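Local coordinates for protein putative glycyl-glycine endopeptidase lytM (Ruminococcus gnavus, PDB 3NYY) that is probably a metalloendopeptidase of the M23 family, a putative glycyl-glycine endopeptidase carrying a LytM-type N-terminal domain, at residues Q65-Y68 / R69-N73. Numbering follows the deposited sequence.
Sequences QKLY and RQWRN. With SO4 (sulfate ion), chain F.
In one of its two modelled conformers, Arg72 lays its CD over one face of the Tyr68 ring, a CH-pi contact 3.8 Å from the ring centroid and displaced toward the hydroxyl end. Its guanidinium stands at 67° to that ring and takes Tyr68 OH at its own edge, almost in plane, through a hydrogen bond of 3.1 Å from NH1; Arg69 NE lies 3.0 Å above one guanidinium face, toward the rim. A sulfate, probably from the crystallisation liquor, sits at the rim of the tyrosine, O4 in the ring plane and O3 2.9 Å from Tyr68 OH; Trp77 and Arg85 also bind it. Trp71 CD1, at the indole edge, lies 3.3 Å from Leu67 O, in the ring plane, and Leu67 CD2 is 4.1 Å from Trp71 NE1, the side chains running alongside. This is i to i+4 packing at the C-terminal end of helix 61-71, in the LytM N-terminal region, where Tyr68 and Trp71 also touch helices 37-48 and 77-88. Tyr68 CG is anti to its backbone N (chi1 170°), which sends the ring outward and lets its hydroxyl lean toward Arg72, whose CG sits between backbone N and carbonyl carbon (chi1 73°) before an extended run from CG to NE. With a leucine in place of Tyr68, Arg72 NH1 would probably lose its acceptor and its guanidinium be freer to turn. One water accepts from Gln65 NE2 and Arg69 NH1, while Gln65 OE1 is held by Arg39. Asn73 turns back so that its backbone N and ND2 both donate to Gln70 O from the same face.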
loop_
_atom_site.group_PDB
_atom_site.type_symbol
_atom_site.label_atom_id
_atom_site.label_comp_id
_atom_site.label_asym_id
_atom_site.label_seq_id
_atom_site.Cartn_x
_atom_site.Cartn_y
_atom_site.Cartn_z
ATOM N N GLN A 65 33.467 -4.688 -4.982
ATOM C CA GLN A 65 34.735 -3.983 -5.044
ATOM C C GLN A 65 35.377 -4.062 -6.434
ATOM O O GLN A 65 35.970 -3.091 -6.927
ATOM C CB GLN A 65 35.702 -4.486 -3.955
ATOM C CG GLN A 65 36.913 -3.590 -3.780
ATOM C CD GLN A 65 36.560 -2.210 -3.202
ATOM O OE1 GLN A 65 35.542 -2.043 -2.514
ATOM N NE2 GLN A 65 37.422 -1.225 -3.456
ATOM N N LYS A 66 35.269 -5.232 -7.058
ATOM C CA LYS A 66 35.709 -5.436 -8.429
ATOM C C LYS A 66 34.986 -4.494 -9.413
ATOM O O LYS A 66 35.619 -3.829 -10.230
ATOM C CB LYS A 66 35.487 -6.906 -8.801
ATOM C CG LYS A 66 36.027 -7.330 -10.154
ATOM C CD LYS A 66 35.669 -8.801 -10.396
ATOM C CE LYS A 66 36.187 -9.339 -11.720
ATOM N NZ LYS A 66 37.598 -9.791 -11.583
ATOM N N LEU A 67 33.657 -4.444 -9.308
ATOM C CA LEU A 67 32.850 -3.526 -10.132
ATOM C C LEU A 67 33.226 -2.104 -9.873
ATOM O O LEU A 67 33.305 -1.319 -10.794
ATOM C CB LEU A 67 31.366 -3.718 -9.879
ATOM C CG LEU A 67 30.765 -4.987 -10.471
ATOM C CD1 LEU A 67 29.334 -5.278 -9.973
ATOM C CD2 LEU A 67 30.860 -4.947 -12.012
ATOM N N TYR A 68 33.419 -1.734 -8.608
ATOM C CA TYR A 68 33.838 -0.376 -8.296
ATOM C C TYR A 68 35.146 0.034 -9.010
ATOM O O TYR A 68 35.244 1.117 -9.611
ATOM C CB TYR A 68 33.999 -0.204 -6.780
ATOM C CG TYR A 68 34.664 1.097 -6.393
ATOM C CD1 TYR A 68 34.051 2.347 -6.638
ATOM C CD2 TYR A 68 35.924 1.091 -5.803
ATOM C CE1 TYR A 68 34.706 3.561 -6.286
ATOM C CE2 TYR A 68 36.584 2.293 -5.460
ATOM C CZ TYR A 68 35.957 3.519 -5.702
ATOM O OH TYR A 68 36.651 4.654 -5.326
ATOM N N ARG A 69 36.137 -0.837 -8.968
ATOM C CA ARG A 69 37.441 -0.495 -9.573
ATOM C C ARG A 69 37.351 -0.296 -11.095
ATOM O O ARG A 69 38.112 0.474 -11.671
ATOM C CB ARG A 69 38.505 -1.500 -9.171
ATOM C CG ARG A 69 38.897 -1.352 -7.671
ATOM C CD ARG A 69 39.402 0.069 -7.269
ATOM N NE ARG A 69 40.713 0.456 -7.831
ATOM C CZ ARG A 69 41.903 0.024 -7.382
ATOM N NH1 ARG A 69 41.998 -0.828 -6.358
ATOM N NH2 ARG A 69 43.024 0.441 -7.971
ATOM N N GLN A 70 36.376 -0.949 -11.715
ATOM C CA GLN A 70 36.095 -0.718 -13.126
ATOM C C GLN A 70 35.302 0.588 -13.358
ATOM O O GLN A 70 35.781 1.536 -13.992
ATOM C CB GLN A 70 35.308 -1.913 -13.651
ATOM C CG GLN A 70 36.098 -3.249 -13.535
ATOM C CD GLN A 70 35.273 -4.491 -13.935
ATOM O OE1 GLN A 70 35.323 -5.536 -13.273
ATOM N NE2 GLN A 70 34.538 -4.380 -15.015
ATOM N N TRP A 71 34.101 0.654 -12.770
ATOM C CA TRP A 71 33.152 1.732 -13.072
ATOM C C TRP A 71 33.609 3.118 -12.654
ATOM O O TRP A 71 33.205 4.103 -13.261
ATOM C CB TRP A 71 31.746 1.412 -12.499
ATOM C CG TRP A 71 31.031 0.416 -13.331
ATOM C CD1 TRP A 71 31.019 -0.909 -13.161
ATOM C CD2 TRP A 71 30.264 0.684 -14.515
ATOM N NE1 TRP A 71 30.283 -1.517 -14.146
ATOM C CE2 TRP A 71 29.806 -0.554 -14.990
ATOM C CE3 TRP A 71 29.953 1.837 -15.223
ATOM C CZ2 TRP A 71 29.052 -0.679 -16.136
ATOM C CZ3 TRP A 71 29.181 1.715 -16.356
ATOM C CH2 TRP A 71 28.734 0.462 -16.794
ATOM N N ARG A 72 34.482 3.210 -11.651
ATOM C CA ARG A 72 34.939 4.506 -11.159
ATOM C C ARG A 72 35.745 5.269 -12.215
ATOM O O ARG A 72 35.919 6.470 -12.130
ATOM C CB ARG A 72 35.747 4.335 -9.869
ATOM C CG ARG A 72 37.125 3.756 -10.025
ATOM C CD ARG A 72 37.766 3.715 -8.641
ATOM N NE ARG A 72 39.214 3.534 -8.681
ATOM C CZ ARG A 72 40.023 3.821 -7.664
ATOM N NH1 ARG A 72 39.529 4.300 -6.524
ATOM N NH2 ARG A 72 41.324 3.639 -7.786
ATOM N N ASN A 73 36.239 4.542 -13.211
ATOM C CA ASN A 73 36.950 5.159 -14.329
ATOM C C ASN A 73 36.066 5.922 -15.306
ATOM O O ASN A 73 36.581 6.707 -16.092
ATOM C CB ASN A 73 37.749 4.084 -15.089
ATOM C CG ASN A 73 38.952 3.576 -14.287
ATOM O OD1 ASN A 73 39.908 4.301 -14.092
ATOM N ND2 ASN A 73 38.884 2.329 -13.816
HETATM S S SO4 F . 33.959 7.160 -5.235
HETATM O O1 SO4 F . 32.753 6.326 -5.300
HETATM O O2 SO4 F . 33.581 8.523 -4.878
HETATM O O3 SO4 F . 34.858 6.595 -4.249
HETATM O O4 SO4 F . 34.517 7.124 -6.590
HETATM O O HOH W 1 40.023 -1.794 -4.558
#